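Local coordinates for protein AlyGC (Glaciecola chathamensis, PDB 5GKD) that degrades alginate as a lyase of polysaccharide lyase family 6, probably cleaving the polymer by beta-elimination, at residues 271-277 and 310-316; 276-282 and 317-321; 393-399 and 411-416. All blocks are in the same frame, centred on the assembly; numbering follows the deposited sequence.

Contact 1: 271-277 and 310-316; sequences IIRNNYL and LIENNTL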
loop_
_atom_site.group_PDB
_atom_site.type_symbol
_atom_site.label_atom_id
_atom_site.label_comp_id
_atom_site.label_asym_id
_atom_site.label_seq_id
_atom_site.Cartn_x
_atom_site.Cartn_y
_atom_site.Cartn_z
ATOM N N ILE A 271 -18.069 -41.607 0.487
ATOM C CA ILE A 271 -18.541 -42.369 -0.662
ATOM C C ILE A 271 -18.435 -41.496 -1.912
ATOM O O ILE A 271 -19.052 -40.428 -1.988
ATOM C CB ILE A 271 -19.976 -42.875 -0.464
ATOM C CG1 ILE A 271 -20.038 -43.862 0.697
ATOM C CG2 ILE A 271 -20.486 -43.507 -1.738
ATOM C CD1 ILE A 271 -21.461 -44.173 1.160
ATOM N N ILE A 272 -17.649 -41.950 -2.877
ATOM C CA ILE A 272 -17.421 -41.273 -4.149
ATOM C C ILE A 272 -17.880 -42.252 -5.227
ATOM O O ILE A 272 -17.135 -43.163 -5.607
ATOM C CB ILE A 272 -15.950 -40.877 -4.353
ATOM C CG1 ILE A 272 -15.484 -39.818 -3.342
ATOM C CG2 ILE A 272 -15.732 -40.329 -5.751
ATOM C CD1 ILE A 272 -15.157 -40.321 -2.003
ATOM N N ARG A 273 -19.108 -42.091 -5.715
ATOM C CA ARG A 273 -19.685 -43.049 -6.637
ATOM C C ARG A 273 -20.357 -42.342 -7.803
ATOM O O ARG A 273 -20.901 -41.244 -7.670
ATOM C CB ARG A 273 -20.708 -43.967 -5.955
ATOM C CG ARG A 273 -21.924 -43.234 -5.477
ATOM C CD ARG A 273 -23.105 -44.151 -5.200
ATOM N NE ARG A 273 -22.804 -45.152 -4.191
ATOM C CZ ARG A 273 -23.345 -45.189 -2.973
ATOM N NH1 ARG A 273 -24.246 -44.280 -2.587
ATOM N NH2 ARG A 273 -22.983 -46.161 -2.145
ATOM N N ASN A 274 -20.299 -43.000 -8.956
ATOM C CA ASN A 274 -21.037 -42.594 -10.149
ATOM C C ASN A 274 -20.696 -41.170 -10.603
ATOM O O ASN A 274 -21.553 -40.458 -11.116
ATOM C CB ASN A 274 -22.546 -42.738 -9.928
ATOM C CG ASN A 274 -23.284 -42.955 -11.219
ATOM O OD1 ASN A 274 -22.808 -43.682 -12.072
ATOM N ND2 ASN A 274 -24.429 -42.293 -11.392
ATOM N N ASN A 275 -19.450 -40.743 -10.440
ATOM C CA ASN A 275 -18.999 -39.454 -10.943
ATOM C C ASN A 275 -18.242 -39.602 -12.262
ATOM O O ASN A 275 -17.487 -40.554 -12.466
ATOM C CB ASN A 275 -18.098 -38.750 -9.922
ATOM C CG ASN A 275 -18.783 -38.539 -8.595
ATOM O OD1 ASN A 275 -19.647 -37.663 -8.452
ATOM N ND2 ASN A 275 -18.406 -39.340 -7.611
ATOM N N TYR A 276 -18.408 -38.612 -13.135
ATOM C CA TYR A 276 -17.809 -38.603 -14.462
ATOM C C TYR A 276 -16.790 -37.477 -14.560
ATOM O O TYR A 276 -17.125 -36.315 -14.303
ATOM C CB TYR A 276 -18.895 -38.442 -15.532
ATOM C CG TYR A 276 -18.382 -38.405 -16.949
ATOM C CD1 TYR A 276 -17.919 -37.220 -17.519
ATOM C CD2 TYR A 276 -18.365 -39.554 -17.718
ATOM C CE1 TYR A 276 -17.466 -37.191 -18.813
ATOM C CE2 TYR A 276 -17.913 -39.538 -19.006
ATOM C CZ TYR A 276 -17.465 -38.361 -19.551
ATOM O OH TYR A 276 -17.034 -38.362 -20.838
ATOM N N LEU A 277 -15.566 -37.820 -14.967
ATOM C CA LEU A 277 -14.412 -36.922 -14.955
ATOM C C LEU A 277 -13.689 -37.015 -16.295
ATOM O O LEU A 277 -13.252 -38.099 -16.696
ATOM C CB LEU A 277 -13.453 -37.272 -13.804
ATOM C CG LEU A 277 -13.953 -37.191 -12.353
ATOM C CD1 LEU A 277 -14.757 -38.397 -11.938
ATOM C CD2 LEU A 277 -12.799 -36.997 -11.379
ATOM N N LEU A 310 -14.890 -45.232 -0.066
ATOM C CA LEU A 310 -15.493 -46.120 -1.058
ATOM C C LEU A 310 -15.576 -45.370 -2.381
ATOM O O LEU A 310 -16.293 -44.368 -2.493
ATOM C CB LEU A 310 -16.874 -46.584 -0.601
ATOM C CG LEU A 310 -17.524 -47.876 -1.112
ATOM C CD1 LEU A 310 -18.946 -47.566 -1.533
ATOM C CD2 LEU A 310 -16.770 -48.603 -2.218
ATOM N N ILE A 311 -14.847 -45.846 -3.376
ATOM C CA ILE A 311 -14.694 -45.158 -4.655
ATOM C C ILE A 311 -15.159 -46.134 -5.733
ATOM O O ILE A 311 -14.402 -47.022 -6.133
ATOM C CB ILE A 311 -13.242 -44.705 -4.880
ATOM C CG1 ILE A 311 -12.759 -43.870 -3.689
ATOM C CG2 ILE A 311 -13.107 -43.944 -6.170
ATOM C CD1 ILE A 311 -11.327 -43.400 -3.754
ATOM N N GLU A 312 -16.400 -46.003 -6.208
ATOM C CA GLU A 312 -16.899 -47.002 -7.140
ATOM C C GLU A 312 -17.682 -46.370 -8.277
ATOM O O GLU A 312 -18.269 -45.299 -8.139
ATOM C CB GLU A 312 -17.755 -48.080 -6.429
ATOM C CG GLU A 312 -19.154 -47.658 -6.072
ATOM C CD GLU A 312 -19.780 -48.523 -4.985
ATOM O OE1 GLU A 312 -19.238 -49.619 -4.676
ATOM O OE2 GLU A 312 -20.807 -48.074 -4.430
ATOM N N ASN A 313 -17.654 -47.051 -9.419
ATOM C CA ASN A 313 -18.427 -46.678 -10.609
ATOM C C ASN A 313 -18.176 -45.245 -11.070
ATOM O O ASN A 313 -19.068 -44.586 -11.596
ATOM C CB ASN A 313 -19.913 -46.918 -10.374
ATOM C CG ASN A 313 -20.233 -48.394 -10.315
ATOM O OD1 ASN A 313 -20.377 -48.963 -9.245
ATOM N ND2 ASN A 313 -20.309 -49.023 -11.479
ATOM N N ASN A 314 -16.955 -44.766 -10.919
ATOM C CA ASN A 314 -16.571 -43.515 -11.541
ATOM C C ASN A 314 -15.920 -43.760 -12.899
ATOM O O ASN A 314 -15.260 -44.777 -13.133
ATOM C CB ASN A 314 -15.634 -42.745 -10.611
ATOM C CG ASN A 314 -16.253 -42.531 -9.254
ATOM O OD1 ASN A 314 -17.204 -41.755 -9.111
ATOM N ND2 ASN A 314 -15.774 -43.264 -8.263
ATOM N N THR A 315 -16.120 -42.817 -13.802
ATOM C CA THR A 315 -15.515 -42.858 -15.124
ATOM C C THR A 315 -14.473 -41.760 -15.209
ATOM O O THR A 315 -14.757 -40.606 -14.886
ATOM C CB THR A 315 -16.561 -42.676 -16.218
ATOM O OG1 THR A 315 -17.403 -43.829 -16.254
ATOM C CG2 THR A 315 -15.874 -42.468 -17.568
ATOM N N LEU A 316 -13.268 -42.113 -15.630
ATOM C CA LEU A 316 -12.178 -41.152 -15.716
ATOM C C LEU A 316 -11.585 -41.240 -17.113
ATOM O O LEU A 316 -10.888 -42.210 -17.433
ATOM C CB LEU A 316 -11.127 -41.411 -14.636
ATOM C CG LEU A 316 -11.622 -41.239 -13.193
ATOM C CD1 LEU A 316 -12.117 -42.528 -12.602
ATOM C CD2 LEU A 316 -10.537 -40.632 -12.282
#
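Two successive coils of a right-handed parallel beta-helix, the pectate lyase-like fold, lie side by side here: strands 271-273 and 310-312 run parallel (3°) with their axes 4.8 Å apart, and pairing resumes at Tyr276-Thr315 and Leu277-Leu316 after a matching bend. Ile272 is the hub. Its N donates to Leu310 O (2.8 Å) and its O accepts from Glu312 N (3.0 Å), while its side chain points into the interior of the beta-helix, with CB 4.4 Å from Ile311 CG1 and Ile263 and Val265 of the other sheet beyond. Leu310 lies on the outer face, where its CD1 reaches Ile271 CG2 (4.3 Å). On the same face a salt bridge joins Arg273 NE to Glu312 OE2 at 3.5 Å. Thr315 restarts the pairing: its N donates to Asn275 O (3.0 Å), its O accepts from Leu277 N (2.9 Å), and its CG2 packs 3.8 Å from Tyr276 CD2, while its hydroxyl bonds to the Val410 backbone. Asn274 and Asn313 adopt left-handed backbone angles that turn both segments alike. The next residues form an asparagine stack inside the bend, continued into adjoining coils by Asn275 OD1 to Asn250 N and Asn314 N to Asn344 OD1. Within the stack, Asn314 ND2 donates to Ile272 O (3.0 Å), and Asn314 OD1 accepts from both Asn275 N (2.8 Å) and Asn275 ND2 (3.1 Å).

Contact 2: 276-282 and 317-321; sequences YLEGLTG and VNVEH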
loop_
_atom_site.group_PDB
_atom_site.type_symbol
_atom_site.label_atom_id
_atom_site.label_comp_id
_atom_site.label_asym_id
_atom_site.label_seq_id
_atom_site.Cartn_x
_atom_site.Cartn_y
_atom_site.Cartn_z
ATOM N N TYR A 276 -18.408 -38.612 -13.135
ATOM C CA TYR A 276 -17.809 -38.603 -14.462
ATOM C C TYR A 276 -16.790 -37.477 -14.560
ATOM O O TYR A 276 -17.125 -36.315 -14.303
ATOM C CB TYR A 276 -18.895 -38.442 -15.532
ATOM C CG TYR A 276 -18.382 -38.405 -16.949
ATOM C CD1 TYR A 276 -17.919 -37.220 -17.519
ATOM C CD2 TYR A 276 -18.365 -39.554 -17.718
ATOM C CE1 TYR A 276 -17.466 -37.191 -18.813
ATOM C CE2 TYR A 276 -17.913 -39.538 -19.006
ATOM C CZ TYR A 276 -17.465 -38.361 -19.551
ATOM O OH TYR A 276 -17.034 -38.362 -20.838
ATOM N N LEU A 277 -15.566 -37.820 -14.967
ATOM C CA LEU A 277 -14.412 -36.922 -14.955
ATOM C C LEU A 277 -13.689 -37.015 -16.295
ATOM O O LEU A 277 -13.252 -38.099 -16.696
ATOM C CB LEU A 277 -13.453 -37.272 -13.804
ATOM C CG LEU A 277 -13.953 -37.191 -12.353
ATOM C CD1 LEU A 277 -14.757 -38.397 -11.938
ATOM C CD2 LEU A 277 -12.799 -36.997 -11.379
ATOM N N GLU A 278 -13.554 -35.885 -16.983
ATOM C CA GLU A 278 -13.003 -35.862 -18.328
ATOM C C GLU A 278 -12.088 -34.666 -18.510
ATOM O O GLU A 278 -12.440 -33.545 -18.152
ATOM C CB GLU A 278 -14.109 -35.807 -19.400
ATOM C CG GLU A 278 -13.576 -35.793 -20.816
ATOM C CD GLU A 278 -14.675 -35.751 -21.867
ATOM O OE1 GLU A 278 -15.860 -35.935 -21.518
ATOM O OE2 GLU A 278 -14.353 -35.530 -23.051
ATOM N N GLY A 279 -10.929 -34.920 -19.109
ATOM C CA GLY A 279 -10.029 -33.878 -19.577
ATOM C C GLY A 279 -9.461 -33.023 -18.471
ATOM O O GLY A 279 -9.315 -31.806 -18.648
ATOM N N LEU A 280 -9.133 -33.630 -17.339
ATOM C CA LEU A 280 -8.628 -32.936 -16.163
ATOM C C LEU A 280 -7.114 -33.030 -16.125
ATOM O O LEU A 280 -6.557 -34.129 -16.185
ATOM C CB LEU A 280 -9.213 -33.546 -14.891
ATOM C CG LEU A 280 -10.735 -33.585 -14.846
ATOM C CD1 LEU A 280 -11.190 -34.211 -13.540
ATOM C CD2 LEU A 280 -11.255 -32.159 -14.959
ATOM N N THR A 281 -6.450 -31.887 -16.007
ATOM C CA THR A 281 -5.008 -31.836 -16.147
ATOM C C THR A 281 -4.278 -31.597 -14.840
ATOM O O THR A 281 -3.052 -31.530 -14.851
ATOM C CB THR A 281 -4.608 -30.738 -17.135
ATOM O OG1 THR A 281 -4.889 -29.474 -16.539
ATOM C CG2 THR A 281 -5.405 -30.851 -18.389
ATOM N N GLY A 282 -4.973 -31.455 -13.729
ATOM C CA GLY A 282 -4.306 -31.047 -12.509
ATOM C C GLY A 282 -3.513 -32.160 -11.876
ATOM O O GLY A 282 -3.646 -33.329 -12.228
ATOM N N VAL A 317 -11.861 -40.233 -17.938
ATOM C CA VAL A 317 -11.389 -40.184 -19.317
ATOM C C VAL A 317 -10.341 -39.091 -19.431
ATOM O O VAL A 317 -10.619 -37.924 -19.121
ATOM C CB VAL A 317 -12.538 -39.922 -20.299
ATOM C CG1 VAL A 317 -12.020 -39.927 -21.720
ATOM C CG2 VAL A 317 -13.618 -40.928 -20.130
ATOM N N ASN A 318 -9.153 -39.461 -19.914
ATOM C CA ASN A 318 -8.031 -38.533 -20.081
ATOM C C ASN A 318 -7.835 -37.670 -18.832
ATOM O O ASN A 318 -7.682 -36.450 -18.904
ATOM C CB ASN A 318 -8.211 -37.670 -21.329
ATOM C CG ASN A 318 -8.198 -38.498 -22.609
ATOM O OD1 ASN A 318 -7.682 -39.606 -22.625
ATOM N ND2 ASN A 318 -8.771 -37.968 -23.677
ATOM N N VAL A 319 -7.880 -38.311 -17.670
ATOM C CA VAL A 319 -7.552 -37.660 -16.410
ATOM C C VAL A 319 -6.066 -37.902 -16.205
ATOM O O VAL A 319 -5.625 -39.047 -16.104
ATOM C CB VAL A 319 -8.402 -38.200 -15.255
ATOM C CG1 VAL A 319 -7.909 -37.678 -13.919
ATOM C CG2 VAL A 319 -9.860 -37.789 -15.461
ATOM N N GLU A 320 -5.279 -36.827 -16.219
ATOM C CA GLU A 320 -3.839 -37.012 -16.292
ATOM C C GLU A 320 -3.263 -37.537 -14.986
ATOM O O GLU A 320 -2.288 -38.287 -15.015
ATOM C CB GLU A 320 -3.164 -35.709 -16.716
ATOM C CG GLU A 320 -3.644 -35.262 -18.096
ATOM C CD GLU A 320 -2.957 -34.019 -18.637
ATOM O OE1 GLU A 320 -1.994 -33.515 -18.013
ATOM O OE2 GLU A 320 -3.389 -33.553 -19.715
ATOM N N HIS A 321 -3.845 -37.196 -13.838
ATOM C CA HIS A 321 -3.267 -37.641 -12.576
ATOM C C HIS A 321 -4.329 -38.205 -11.643
ATOM O O HIS A 321 -5.309 -37.527 -11.318
ATOM C CB HIS A 321 -2.489 -36.508 -11.905
ATOM C CG HIS A 321 -1.308 -36.052 -12.704
ATOM N ND1 HIS A 321 -0.109 -36.728 -12.704
ATOM C CD2 HIS A 321 -1.153 -35.014 -13.554
ATOM C CE1 HIS A 321 0.740 -36.118 -13.510
ATOM N NE2 HIS A 321 0.130 -35.076 -14.039
HETATM O O HOH W 1 -5.568 -34.805 -13.479
HETATM O O HOH W 2 -0.609 -32.208 -16.164
#
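Beyond the last parallel pair, Glu278-Val317, the two segments turn together, Gly279 and Asn318 both with positive phi. Val317 N donates to Leu277 O (2.8 Å) and Gly279 N to Val317 O (3.0 Å); after the bend Glu320 N reaches Leu280 O (3.0 Å). Glu278 is fully extended (t, t), its CG 4.3 Å from Val317 CB, so that its OE1 takes a hydrogen bond from Tyr276 OH (2.8 Å) and its carboxylate a salt bridge from Arg392. Val319, in the t rotamer, brings CG2 within packing distance of both Leu277 CB (4.0 Å) and Leu280 CD1 (4.3 Å). Thr281 (p) turns its hydroxyl to Val257 O, and its CG2 lies 3.6 Å from Glu320 OE2. Glu320 (m, t) reaches across to the neighbouring turn, where a water donates to both Glu320 OE1 (2.7 Å) and Thr281 O (2.9 Å). The edge of the His321 ring brings CD2 to 3.3 Å from Gly282 O. Such stacked, similarly bent turns, leading from one parallel sheet to the next, are characteristic of the right-handed beta-helix.

Contact 3: 393-399 and 411-416; sequences HDNGLLY and STQLEP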
loop_
_atom_site.group_PDB
_atom_site.type_symbol
_atom_site.label_atom_id
_atom_site.label_comp_id
_atom_site.label_asym_id
_atom_site.label_seq_id
_atom_site.Cartn_x
_atom_site.Cartn_y
_atom_site.Cartn_z
ATOM N N HIS A 393 -22.645 -40.421 -25.631
ATOM C CA HIS A 393 -24.092 -40.531 -25.662
ATOM C C HIS A 393 -24.737 -39.145 -25.786
ATOM O O HIS A 393 -24.069 -38.107 -25.746
ATOM C CB HIS A 393 -24.596 -41.232 -24.405
ATOM C CG HIS A 393 -24.392 -42.713 -24.406
ATOM N ND1 HIS A 393 -25.109 -43.557 -23.591
ATOM C CD2 HIS A 393 -23.552 -43.501 -25.117
ATOM C CE1 HIS A 393 -24.725 -44.805 -23.800
ATOM N NE2 HIS A 393 -23.782 -44.799 -24.724
ATOM N N ASP A 394 -26.072 -39.138 -25.914
ATOM C CA ASP A 394 -26.817 -37.883 -26.020
ATOM C C ASP A 394 -26.669 -37.023 -24.773
ATOM O O ASP A 394 -26.761 -35.800 -24.856
ATOM C CB ASP A 394 -28.306 -38.155 -26.270
ATOM C CG ASP A 394 -28.594 -38.648 -27.685
ATOM O OD1 ASP A 394 -27.777 -38.392 -28.600
ATOM O OD2 ASP A 394 -29.650 -39.296 -27.879
ATOM N N ASN A 395 -26.456 -37.635 -23.619
ATOM C CA ASN A 395 -26.320 -36.857 -22.407
ATOM C C ASN A 395 -24.984 -36.133 -22.324
ATOM O O ASN A 395 -24.653 -35.577 -21.280
ATOM C CB ASN A 395 -26.520 -37.760 -21.190
ATOM C CG ASN A 395 -25.413 -38.796 -21.032
ATOM O OD1 ASN A 395 -24.496 -38.870 -21.836
ATOM N ND2 ASN A 395 -25.496 -39.584 -19.979
ATOM N N GLY A 396 -24.207 -36.154 -23.406
ATOM C CA GLY A 396 -22.902 -35.532 -23.460
ATOM C C GLY A 396 -21.756 -36.316 -22.850
ATOM O O GLY A 396 -20.635 -35.800 -22.817
ATOM N N LEU A 397 -21.981 -37.536 -22.372
ATOM C CA LEU A 397 -20.944 -38.282 -21.680
ATOM C C LEU A 397 -20.449 -39.466 -22.507
ATOM O O LEU A 397 -21.208 -40.081 -23.264
ATOM C CB LEU A 397 -21.442 -38.779 -20.327
ATOM C CG LEU A 397 -22.045 -37.753 -19.368
ATOM C CD1 LEU A 397 -22.454 -38.444 -18.086
ATOM C CD2 LEU A 397 -21.068 -36.627 -19.093
ATOM N N LEU A 398 -19.169 -39.796 -22.318
ATOM C CA LEU A 398 -18.536 -40.916 -23.002
ATOM C C LEU A 398 -18.807 -42.232 -22.286
ATOM O O LEU A 398 -18.703 -42.319 -21.059
ATOM C CB LEU A 398 -17.025 -40.693 -23.093
ATOM C CG LEU A 398 -16.555 -39.575 -24.014
ATOM C CD1 LEU A 398 -15.077 -39.300 -23.785
ATOM C CD2 LEU A 398 -16.816 -39.961 -25.458
ATOM N N TYR A 399 -19.128 -43.263 -23.065
ATOM C CA TYR A 399 -19.344 -44.618 -22.582
ATOM C C TYR A 399 -18.631 -45.624 -23.473
ATOM O O TYR A 399 -18.501 -45.408 -24.681
ATOM C CB TYR A 399 -20.841 -44.959 -22.543
ATOM C CG TYR A 399 -21.613 -44.151 -21.536
ATOM C CD1 TYR A 399 -22.142 -42.908 -21.872
ATOM C CD2 TYR A 399 -21.818 -44.628 -20.255
ATOM C CE1 TYR A 399 -22.859 -42.161 -20.953
ATOM C CE2 TYR A 399 -22.520 -43.895 -19.333
ATOM C CZ TYR A 399 -23.037 -42.660 -19.679
ATOM O OH TYR A 399 -23.735 -41.949 -18.734
ATOM N N SER A 411 -23.102 -44.752 -14.650
ATOM C CA SER A 411 -24.386 -45.146 -15.214
ATOM C C SER A 411 -24.719 -44.370 -16.487
ATOM O O SER A 411 -24.370 -43.194 -16.648
ATOM C CB SER A 411 -25.491 -44.924 -14.183
ATOM O OG SER A 411 -26.757 -45.125 -14.767
ATOM N N THR A 412 -25.434 -45.043 -17.394
ATOM C CA THR A 412 -25.920 -44.403 -18.613
ATOM C C THR A 412 -27.090 -43.452 -18.375
ATOM O O THR A 412 -27.418 -42.675 -19.279
ATOM C CB THR A 412 -26.372 -45.450 -19.642
ATOM O OG1 THR A 412 -27.372 -46.295 -19.052
ATOM C CG2 THR A 412 -25.208 -46.290 -20.141
ATOM N N GLN A 413 -27.748 -43.504 -17.214
ATOM C CA GLN A 413 -28.892 -42.613 -17.001
ATOM C C GLN A 413 -28.525 -41.232 -16.458
ATOM O O GLN A 413 -29.427 -40.418 -16.252
ATOM C CB GLN A 413 -29.898 -43.264 -16.037
ATOM C CG GLN A 413 -30.654 -44.414 -16.653
ATOM C CD GLN A 413 -30.119 -45.753 -16.226
ATOM O OE1 GLN A 413 -29.199 -46.272 -16.808
ATOM N NE2 GLN A 413 -30.710 -46.332 -15.217
ATOM N N LEU A 414 -27.252 -40.926 -16.262
ATOM C CA LEU A 414 -26.886 -39.573 -15.868
ATOM C C LEU A 414 -27.409 -38.574 -16.892
ATOM O O LEU A 414 -27.423 -38.844 -18.094
ATOM C CB LEU A 414 -25.376 -39.438 -15.735
ATOM C CG LEU A 414 -24.670 -40.000 -14.503
ATOM C CD1 LEU A 414 -23.199 -39.762 -14.639
ATOM C CD2 LEU A 414 -25.205 -39.370 -13.232
ATOM N N GLU A 415 -27.876 -37.425 -16.403
ATOM C CA GLU A 415 -28.311 -36.320 -17.255
ATOM C C GLU A 415 -27.722 -35.030 -16.702
ATOM O O GLU A 415 -28.319 -34.380 -15.837
ATOM C CB GLU A 415 -29.836 -36.246 -17.333
ATOM C CG GLU A 415 -30.463 -37.508 -17.898
ATOM C CD GLU A 415 -31.914 -37.327 -18.290
ATOM O OE1 GLU A 415 -32.299 -37.814 -19.380
ATOM O OE2 GLU A 415 -32.669 -36.703 -17.514
ATOM N N PRO A 416 -26.533 -34.650 -17.161
ATOM C CA PRO A 416 -25.871 -33.452 -16.632
ATOM C C PRO A 416 -26.727 -32.218 -16.841
ATOM O O PRO A 416 -27.230 -31.975 -17.938
ATOM C CB PRO A 416 -24.579 -33.363 -17.459
ATOM C CG PRO A 416 -24.377 -34.726 -18.010
ATOM C CD PRO A 416 -25.726 -35.327 -18.188
HETATM O O HOH W 3 -26.893 -42.646 -21.831
#
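This is a contact on the outside of the beta-helix between a beta hairpin (its turn and the start of strand 398-400) and the irregular segment 411-416, over strands 246-253 and 271-278. The hairpin bends in a type I turn from His393 to Gly396, and Asn395 OD1 accepts from Leu397 N (2.9 Å) in an Asx turn. That leaves Asn395 ND2 to donate across the gap to Leu414 O (2.8 Å) and, within its own segment, to Tyr399 OH (3.2 Å). Tyr399 OH in turn gives a short bond to Ser411 O (2.5 Å), and Thr412 CG2 sits off-centre over the tyrosine ring, 4.1 Å from its centroid, as a CH-pi contact. Leu397 CD1 packs on Leu414 CD1 (3.8 Å) and Leu397 CD2 on Pro416 CG (4.0 Å). A water links His393 ND1 (2.7 Å) to Thr412 O (2.6 Å). Amide, phenol and water thus each take up a backbone carbonyl, so the segment 411-416 is held by side chains and solvent rather than by beta pairing.

In the fold
Following the chain, strand 271-278 enters both contact 1 and contact 2, which share Tyr276 and Leu277. After leaving through strand 289-292 of the other sheet, the chain returns at 310-321 and closes both in the same order, so they cross: together they mark one full coil of the beta-helix. Contact 3 opens only later, in series, and closes a loop with 11 residues between its segments, starting at the end of the hairpin. It ties hairpin and following segment to the outer face of these coils and of the preceding one, strand 246-253. Tyr276 OH meets Leu398 N, Asn274 OD1 meets Ser411 N, both probable hydrogen bonds, and Val317 packs on Leu398, joining contact 3 to contacts 1 and 2.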